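Local coordinates for capsid protein VP1 (Human polyomavirus 12, PDB 6Y5Z) that forms the pentameric building blocks of the polyomavirus outer shell, which probably assemble into a T=7 icosahedral capsid, and serves attachment to host cells, at the interface of chains A and B. Residues are numbered along the deposited sequence; one frame, centred on the assembly and turned at random. Chains: chain A/B, Capsid protein VP1.

Contact 1: the interface of chains A and B. Residues chain A 106-107; chain B 47, 49, 55, 57, 146, 185.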
loop_
_atom_site.group_PDB
_atom_site.type_symbol
_atom_site.label_atom_id
_atom_site.label_comp_id
_atom_site.label_asym_id
_atom_site.label_seq_id
_atom_site.Cartn_x
_atom_site.Cartn_y
_atom_site.Cartn_z
ATOM N N HIS A 106 17.175 18.897 -14.105
ATOM C CA HIS A 106 18.289 19.633 -14.753
ATOM C C HIS A 106 18.596 20.920 -13.997
ATOM O O HIS A 106 19.548 21.585 -14.398
ATOM C CB HIS A 106 17.960 19.919 -16.221
ATOM C CG HIS A 106 16.797 20.834 -16.366
ATOM N ND1 HIS A 106 16.897 22.201 -16.136
ATOM C CD2 HIS A 106 15.490 20.592 -16.644
ATOM C CE1 HIS A 106 15.704 22.749 -16.305
ATOM N NE2 HIS A 106 14.822 21.787 -16.616
ATOM N N ASP A 107 17.826 21.308 -12.977
ATOM C CA ASP A 107 18.064 22.559 -12.209
ATOM C C ASP A 107 19.415 22.426 -11.475
ATOM O O ASP A 107 19.974 21.307 -11.423
ATOM C CB ASP A 107 16.892 22.863 -11.258
ATOM C CG ASP A 107 15.628 23.503 -11.845
ATOM O OD1 ASP A 107 15.677 24.156 -12.938
ATOM O OD2 ASP A 107 14.586 23.387 -11.175
ATOM N N THR B 47 21.750 16.750 -18.743
ATOM C CA THR B 47 22.808 17.605 -18.170
ATOM C C THR B 47 22.209 18.446 -17.050
ATOM O O THR B 47 21.010 18.767 -17.078
ATOM C CB THR B 47 23.478 18.429 -19.273
ATOM O OG1 THR B 47 22.494 19.252 -19.891
ATOM C CG2 THR B 47 24.130 17.545 -20.317
ATOM N N ALA B 49 22.407 21.921 -14.550
ATOM C CA ALA B 49 22.869 23.328 -14.548
ATOM C C ALA B 49 24.013 23.534 -13.544
ATOM O O ALA B 49 24.044 22.880 -12.488
ATOM C CB ALA B 49 21.707 24.225 -14.231
ATOM N N ASP B 55 20.802 27.861 -16.316
ATOM C CA ASP B 55 20.006 26.617 -16.497
ATOM C C ASP B 55 19.303 26.684 -17.853
ATOM O O ASP B 55 18.305 27.404 -17.959
ATOM C CB ASP B 55 19.061 26.504 -15.312
ATOM C CG ASP B 55 18.272 25.214 -15.248
ATOM O OD1 ASP B 55 18.524 24.331 -16.064
ATOM O OD2 ASP B 55 17.441 25.125 -14.325
ATOM N N PRO B 57 18.231 23.994 -20.477
ATOM C CA PRO B 57 18.068 22.603 -20.903
ATOM C C PRO B 57 17.771 22.515 -22.396
ATOM O O PRO B 57 16.888 23.205 -22.919
ATOM C CB PRO B 57 16.888 22.139 -20.047
ATOM C CG PRO B 57 16.066 23.381 -19.862
ATOM C CD PRO B 57 17.122 24.441 -19.618
ATOM N N VAL B 146 14.784 29.284 -15.256
ATOM C CA VAL B 146 15.130 28.357 -16.367
ATOM C C VAL B 146 14.992 29.123 -17.685
ATOM O O VAL B 146 14.009 29.863 -17.868
ATOM C CB VAL B 146 14.265 27.081 -16.384
ATOM C CG1 VAL B 146 14.646 26.172 -17.534
ATOM C CG2 VAL B 146 14.338 26.316 -15.069
ATOM N N GLU B 185 7.446 19.461 -17.194
ATOM C CA GLU B 185 7.982 20.161 -15.999
ATOM C C GLU B 185 7.453 21.589 -15.873
ATOM O O GLU B 185 7.688 22.194 -14.806
ATOM C CB GLU B 185 9.511 20.139 -15.968
ATOM C CG GLU B 185 10.175 21.033 -16.995
ATOM C CD GLU B 185 11.677 21.081 -16.813
ATOM O OE1 GLU B 185 12.299 20.032 -16.585
ATOM O OE2 GLU B 185 12.199 22.216 -16.811
#
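A:His106 reaches out of a loop of chain A and is clasped at both ring nitrogens by carboxylates of chain B. On one edge, ND1 gives a hydrogen bond of 2.7 Å to OD1 of B:Asp55, whose carboxylate is turned 59° against the imidazole and receives the proton on its syn lone pair. On the other, NE2 meets OE2 of B:Glu185 at 2.7 Å, nearly straight and again on the syn side; here ring and carboxylate are almost coplanar, 14° apart. With both partners in the ring plane, rotation of the imidazole is fixed, and the two acids probably favour a doubly protonated, positive ring. B:Pro57 closes over one face, its CB 3.8 Å from the ring centroid. The histidine gets there with CG tucked between its backbone N and carbonyl carbon (chi1 65°), while its own carbonyl O takes a 2.9 Å hydrogen bond from N of B:Ala49. The other oxygen of B:Asp55, OD2, faces OD1 of A:Asp107 with the carboxylates almost perpendicular; the two are modelled very close, so the approach is doubtful. The site locks a loop of one VP1 subunit into its neighbour within the pentamer.

Contact 2: the interface of chains A and B. Residues chain A 38-39; chain B 52, 145.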
loop_
_atom_site.group_PDB
_atom_site.type_symbol
_atom_site.label_atom_id
_atom_site.label_comp_id
_atom_site.label_asym_id
_atom_site.label_seq_id
_atom_site.Cartn_x
_atom_site.Cartn_y
_atom_site.Cartn_z
ATOM N N THR A 38 12.725 35.482 -5.187
ATOM C CA THR A 38 13.191 34.447 -6.140
ATOM C C THR A 38 12.967 33.021 -5.585
ATOM O O THR A 38 12.974 32.083 -6.403
ATOM C CB THR A 38 14.662 34.736 -6.485
ATOM O OG1 THR A 38 15.041 33.990 -7.633
ATOM C CG2 THR A 38 15.606 34.430 -5.344
ATOM N N TRP A 39 12.785 32.844 -4.269
ATOM C CA TRP A 39 12.572 31.503 -3.658
ATOM C C TRP A 39 11.121 31.317 -3.215
ATOM O O TRP A 39 10.859 30.431 -2.407
ATOM C CB TRP A 39 13.574 31.230 -2.523
ATOM C CG TRP A 39 14.935 30.920 -3.058
ATOM C CD1 TRP A 39 16.018 31.748 -3.146
ATOM C CD2 TRP A 39 15.338 29.683 -3.663
ATOM N NE1 TRP A 39 17.052 31.113 -3.787
ATOM C CE2 TRP A 39 16.679 29.828 -4.079
ATOM C CE3 TRP A 39 14.698 28.456 -3.872
ATOM C CZ2 TRP A 39 17.367 28.790 -4.695
ATOM C CZ3 TRP A 39 15.369 27.443 -4.504
ATOM C CH2 TRP A 39 16.700 27.597 -4.889
ATOM N N ARG B 52 21.880 28.417 -10.939
ATOM C CA ARG B 52 20.443 28.628 -11.160
ATOM C C ARG B 52 20.271 29.572 -12.360
ATOM O O ARG B 52 19.265 29.464 -13.066
ATOM C CB ARG B 52 19.901 29.098 -9.815
ATOM C CG ARG B 52 18.402 29.083 -9.740
ATOM C CD ARG B 52 18.026 29.302 -8.296
ATOM N NE ARG B 52 16.595 29.355 -8.284
ATOM C CZ ARG B 52 15.855 30.398 -7.965
ATOM N NH1 ARG B 52 16.403 31.540 -7.564
ATOM N NH2 ARG B 52 14.545 30.271 -8.009
ATOM N N LEU B 145 13.884 30.831 -13.152
ATOM C CA LEU B 145 15.084 31.319 -13.884
ATOM C C LEU B 145 15.463 30.414 -15.057
ATOM O O LEU B 145 16.387 30.786 -15.809
ATOM C CB LEU B 145 16.232 31.475 -12.884
ATOM C CG LEU B 145 16.048 32.637 -11.921
ATOM C CD1 LEU B 145 17.140 32.654 -10.866
ATOM C CD2 LEU B 145 15.995 33.956 -12.678
#
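B:Arg52 stretches from the short 3-10 helix 52-54 to A:Thr38 and A:Trp39, and its guanidinium group does nearly all the work. The hydrogen bonds come first. Gripping end-on, the arginine spends one terminal nitrogen on each of two threonine oxygens: NH1 on the side-chain hydroxyl OG1 of A:Thr38, 2.8 Å away, and NH2 on the backbone O of A:Thr38 at 2.9 Å. Both acceptors are tilted somewhat off the guanidinium plane. The threonine can offer its two oxygens together because OG1 stands anti to the backbone N, beside the carbonyl carbon (chi1 -165°).

Stacking supplies the second kind of contact. The guanidinium lies over one face of the A:Trp39 indole with the planes 19° apart, a cation-pi arrangement in which CZ of B:Arg52 sits 4.1 Å from the centroid of the six-membered ring and NH1 hangs over the five-membered ring.

Apolar packing completes the set. The extended arginine chain brings its CD to 3.7 Å from CZ2 of A:Trp39, and the methyl CD1 of B:Leu145, from the arginine's own chain, rests against the opposite guanidinium face. Held between indole and leucine, the flat group keeps its orientation toward the threonine. The site pins a loop of one VP1 subunit to the adjoining subunit, helping to fix their relative placement in the pentamer.

Contact 3: the interface of chains A and B. Residues chain A 25, 95, 97; chain B 168, 188-191, 199.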
loop_
_atom_site.group_PDB
_atom_site.type_symbol
_atom_site.label_atom_id
_atom_site.label_comp_id
_atom_site.label_asym_id
_atom_site.label_seq_id
_atom_site.Cartn_x
_atom_site.Cartn_y
_atom_site.Cartn_z
ATOM N N PHE A 25 -7.630 29.136 -5.667
ATOM C CA PHE A 25 -6.279 28.564 -5.487
ATOM C C PHE A 25 -5.679 29.238 -4.254
ATOM O O PHE A 25 -5.757 30.450 -4.133
ATOM C CB PHE A 25 -5.390 28.804 -6.709
ATOM C CG PHE A 25 -5.714 28.038 -7.969
ATOM C CD1 PHE A 25 -5.204 26.765 -8.173
ATOM C CD2 PHE A 25 -6.414 28.646 -9.001
ATOM C CE1 PHE A 25 -5.425 26.097 -9.370
ATOM C CE2 PHE A 25 -6.669 27.965 -10.183
ATOM C CZ PHE A 25 -6.156 26.706 -10.371
ATOM N N GLU A 95 -7.421 19.757 -5.441
ATOM C CA GLU A 95 -6.277 19.237 -6.213
ATOM C C GLU A 95 -5.024 19.964 -5.757
ATOM O O GLU A 95 -5.061 21.184 -5.664
ATOM C CB GLU A 95 -6.548 19.524 -7.685
ATOM C CG GLU A 95 -5.389 19.183 -8.594
ATOM C CD GLU A 95 -5.743 17.970 -9.408
ATOM O OE1 GLU A 95 -6.070 16.933 -8.757
ATOM O OE2 GLU A 95 -5.662 18.055 -10.644
ATOM N N ILE A 97 -1.655 21.105 -7.141
ATOM C CA ILE A 97 -1.172 21.409 -8.524
ATOM C C ILE A 97 0.350 21.389 -8.523
ATOM O O ILE A 97 0.901 21.998 -7.618
ATOM C CB ILE A 97 -1.657 22.794 -9.015
ATOM C CG1 ILE A 97 -3.176 22.892 -9.034
ATOM C CG2 ILE A 97 -1.111 23.082 -10.402
ATOM C CD1 ILE A 97 -3.769 21.763 -9.816
ATOM N N LEU B 168 1.156 29.519 -7.959
ATOM C CA LEU B 168 0.054 29.578 -8.934
ATOM C C LEU B 168 -0.063 31.006 -9.462
ATOM O O LEU B 168 -0.530 31.909 -8.747
ATOM C CB LEU B 168 -1.238 29.111 -8.268
ATOM C CG LEU B 168 -2.326 28.595 -9.207
ATOM C CD1 LEU B 168 -2.852 29.680 -10.131
ATOM C CD2 LEU B 168 -1.857 27.391 -9.975
ATOM N N SER B 188 0.769 21.784 -15.750
ATOM C CA SER B 188 -0.174 20.896 -15.022
ATOM C C SER B 188 -1.515 20.905 -15.728
ATOM O O SER B 188 -1.965 21.940 -16.189
ATOM C CB SER B 188 -0.376 21.400 -13.621
ATOM O OG SER B 188 0.810 21.305 -12.888
ATOM N N PRO B 189 -2.303 19.819 -15.684
ATOM C CA PRO B 189 -3.706 19.933 -16.067
ATOM C C PRO B 189 -4.370 20.962 -15.151
ATOM O O PRO B 189 -4.108 20.971 -13.941
ATOM C CB PRO B 189 -4.303 18.530 -15.879
ATOM C CG PRO B 189 -3.130 17.639 -15.586
ATOM C CD PRO B 189 -1.924 18.481 -15.217
ATOM N N ASP B 190 -5.167 21.850 -15.733
ATOM C CA ASP B 190 -5.787 22.973 -14.994
ATOM C C ASP B 190 -7.085 22.533 -14.324
ATOM O O ASP B 190 -8.075 22.319 -15.017
ATOM C CB ASP B 190 -6.023 24.154 -15.924
ATOM C CG ASP B 190 -6.496 25.401 -15.214
ATOM O OD1 ASP B 190 -6.755 25.326 -13.989
ATOM O OD2 ASP B 190 -6.589 26.438 -15.896
ATOM N N PRO B 191 -7.165 22.393 -12.972
ATOM C CA PRO B 191 -8.390 21.921 -12.333
ATOM C C PRO B 191 -9.505 22.972 -12.355
ATOM O O PRO B 191 -10.664 22.641 -12.085
ATOM C CB PRO B 191 -7.955 21.624 -10.886
ATOM C CG PRO B 191 -6.826 22.594 -10.672
ATOM C CD PRO B 191 -6.090 22.652 -12.000
ATOM N N TYR B 199 -9.394 14.067 -16.680
ATOM C CA TYR B 199 -7.966 13.701 -16.587
ATOM C C TYR B 199 -7.699 12.970 -15.281
ATOM O O TYR B 199 -8.427 13.129 -14.312
ATOM C CB TYR B 199 -7.092 14.940 -16.808
ATOM C CG TYR B 199 -7.139 15.972 -15.710
ATOM C CD1 TYR B 199 -6.433 15.772 -14.543
ATOM C CD2 TYR B 199 -7.887 17.130 -15.842
ATOM C CE1 TYR B 199 -6.478 16.692 -13.517
ATOM C CE2 TYR B 199 -7.944 18.062 -14.820
ATOM C CZ TYR B 199 -7.223 17.845 -13.663
ATOM O OH TYR B 199 -7.255 18.758 -12.644
#
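Strands 19-26 and 84-96 of chain A, the second continuing into the loop at A:Ile97, meet chain B at the loop residue B:Leu168, strand 187-189 with the loop residues that follow it, and strand 197-204, in a largely apolar seam between neighbouring VP1 subunits. B:Leu168 straddles one face of the A:Phe25 ring: its branch carbon CG lies 3.8 Å from the ring centroid, CD1 leans toward CD2 of the ring and CD2 toward CE1. The leucine fork crosses the phenylalanine at about a right angle, while A:Ile97 CG1, from the same chain as the ring, fills in at its edge. The end of A:Ile97 points at the outer corner of the B:Pro191 ring, and the packing is tight, with the isoleucine CD1 3.3 Å from the proline CG. On another branch, CG2 of A:Ile97 touches CB of B:Ser188 at 3.7 Å. Beyond the proline comes the polar end of the patch. A:Glu95 bends at chi2 (109°), which turns its carboxylate toward B:Tyr199. The tyrosine ring is itself steadied by B:Pro189, whose CB sits 3.5 Å above its centre. The phenol OH of B:Tyr199 donates a 2.7 Å hydrogen bond to OE2 of A:Glu95, approaching 43° above the carboxylate plane.

Contact 4: the interface of chains A and B. Residues chain A 101-102, 104, 107, 109, 120, 249; chain B 142, 185.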
loop_
_atom_site.group_PDB
_atom_site.type_symbol
_atom_site.label_atom_id
_atom_site.label_comp_id
_atom_site.label_asym_id
_atom_site.label_seq_id
_atom_site.Cartn_x
_atom_site.Cartn_y
_atom_site.Cartn_z
ATOM N N THR A 101 6.218 19.513 -11.722
ATOM C CA THR A 101 7.413 20.399 -11.612
ATOM C C THR A 101 8.572 19.621 -10.982
ATOM O O THR A 101 9.748 20.001 -11.197
ATOM C CB THR A 101 7.161 21.698 -10.838
ATOM O OG1 THR A 101 6.901 21.398 -9.460
ATOM C CG2 THR A 101 6.038 22.512 -11.435
ATOM N N LEU A 102 8.283 18.570 -10.229
ATOM C CA LEU A 102 9.322 17.791 -9.511
ATOM C C LEU A 102 10.037 16.863 -10.500
ATOM O O LEU A 102 11.052 16.248 -10.096
ATOM C CB LEU A 102 8.651 17.035 -8.360
ATOM C CG LEU A 102 7.872 17.928 -7.389
ATOM C CD1 LEU A 102 6.998 17.103 -6.463
ATOM C CD2 LEU A 102 8.815 18.840 -6.608
ATOM N N ASN A 104 11.589 18.037 -12.975
ATOM C CA ASN A 104 12.743 18.869 -13.398
ATOM C C ASN A 104 13.982 18.391 -12.633
ATOM O O ASN A 104 14.062 18.624 -11.428
ATOM C CB ASN A 104 12.452 20.347 -13.163
ATOM C CG ASN A 104 13.594 21.284 -13.473
ATOM O OD1 ASN A 104 14.760 20.889 -13.505
ATOM N ND2 ASN A 104 13.271 22.560 -13.647
ATOM N N ASP A 107 17.826 21.308 -12.977
ATOM C CA ASP A 107 18.064 22.559 -12.209
ATOM C C ASP A 107 19.415 22.426 -11.475
ATOM O O ASP A 107 19.974 21.307 -11.423
ATOM C CB ASP A 107 16.892 22.863 -11.258
ATOM C CG ASP A 107 15.628 23.503 -11.845
ATOM O OD1 ASP A 107 15.677 24.156 -12.938
ATOM O OD2 ASP A 107 14.586 23.387 -11.175
ATOM N N MET A 109 21.212 21.481 -8.823
ATOM C CA MET A 109 20.838 20.483 -7.797
ATOM C C MET A 109 22.051 19.603 -7.478
ATOM O O MET A 109 22.981 19.575 -8.324
ATOM C CB MET A 109 19.703 19.624 -8.366
ATOM C CG MET A 109 18.465 20.451 -8.641
ATOM S SD MET A 109 17.266 19.738 -9.798
ATOM C CE MET A 109 16.397 18.559 -8.771
ATOM N N VAL A 120 13.265 16.642 -5.213
ATOM C CA VAL A 120 12.667 16.897 -3.872
ATOM C C VAL A 120 12.251 15.586 -3.203
ATOM O O VAL A 120 11.496 14.814 -3.803
ATOM C CB VAL A 120 11.468 17.840 -4.000
ATOM C CG1 VAL A 120 10.662 17.923 -2.721
ATOM C CG2 VAL A 120 11.923 19.218 -4.471
ATOM N N PHE A 249 14.072 20.393 -1.012
ATOM C CA PHE A 249 14.899 20.695 -2.197
ATOM C C PHE A 249 16.345 20.913 -1.735
ATOM O O PHE A 249 16.526 21.543 -0.700
ATOM C CB PHE A 249 14.362 21.953 -2.876
ATOM C CG PHE A 249 15.106 22.386 -4.117
ATOM C CD1 PHE A 249 14.785 21.864 -5.360
ATOM C CD2 PHE A 249 16.115 23.342 -4.050
ATOM C CE1 PHE A 249 15.444 22.289 -6.510
ATOM C CE2 PHE A 249 16.780 23.746 -5.196
ATOM C CZ PHE A 249 16.448 23.227 -6.425
ATOM N N GLN B 142 9.547 24.691 -11.209
ATOM C CA GLN B 142 10.406 24.512 -10.004
ATOM C C GLN B 142 11.293 25.757 -9.841
ATOM O O GLN B 142 11.589 26.158 -8.681
ATOM C CB GLN B 142 11.210 23.218 -10.126
ATOM C CG GLN B 142 12.038 22.888 -8.886
ATOM C CD GLN B 142 12.386 21.418 -8.841
ATOM O OE1 GLN B 142 11.662 20.619 -8.229
ATOM N NE2 GLN B 142 13.411 21.052 -9.602
ATOM N N GLU B 185 7.446 19.461 -17.194
ATOM C CA GLU B 185 7.982 20.161 -15.999
ATOM C C GLU B 185 7.453 21.589 -15.873
ATOM O O GLU B 185 7.688 22.194 -14.806
ATOM C CB GLU B 185 9.511 20.139 -15.968
ATOM C CG GLU B 185 10.175 21.033 -16.995
ATOM C CD GLU B 185 11.677 21.081 -16.813
ATOM O OE1 GLU B 185 12.299 20.032 -16.585
ATOM O OE2 GLU B 185 12.199 22.216 -16.811
HETATM O O HOH W 1 9.011 22.056 -7.698
HETATM O O HOH W 2 9.802 22.503 -13.179
HETATM O O HOH W 3 12.315 17.899 -7.741
#
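B:Gln142 plunges into a pocket of chain A, with its side-chain NE2 bound to two acceptors there. One hydrogen bond, 3.1 Å long and fairly straight, runs to OD2 of A:Asp107, which lies in the amide plane; the donor comes in on the anti side of that oxygen, tilted out of the carboxylate plane. The other goes to the backbone O of A:Asn104, also 3.1 Å from NE2, and is more bent. CG stands anti to the backbone N (chi1 -175°) and the chain runs on extended, carrying the amide deep between strand 237-250, the 3-10 helix 99-103 and the neighbouring loops. CE1 of the A:Phe249 ring lies 3.9 Å from the amide carbon CD of B:Gln142, the planes 66° apart, and A:Leu102 and A:Val120 bring methyls near OE1.

Next come the waters. Water 1 links OE1 of B:Gln142 to the hydroxyl OG1 of A:Thr101, and water 3 links OE1 to O of A:Leu102 and N of A:Val120. Farther out, the amide of A:Asn104 stacks on the carboxylate of B:Glu185, 15° from parallel, and its ND2 gives A:Asp107 OD1 a weak hydrogen bond. Water 2 ties the subunits at the backbone: it lies 3.0 Å from N of B:Gln142, 2.7 Å from O of B:Glu185 and 3.2 Å from O of A:Thr101.

Contacts 1 and 4 are neighbours, their C-alpha centres about 9 Å apart, and they share A:Asp107 and B:Glu185; each of these residues serves both, so the histidine clasp and the glutamine pocket are one connected network. Contact 2 lies about 12 Å from either, and B:Arg52 and B:Asp55 lie close in sequence. Contact 3 stands apart, about 17 Å from contact 4 and 22 to 23 Å from contacts 2 and 1, where strand residues join loop residues in the contact. Spread along one interface and repeated round the five copies of the assembly, the polar cluster and apolar seam together would hold adjacent subunits in register.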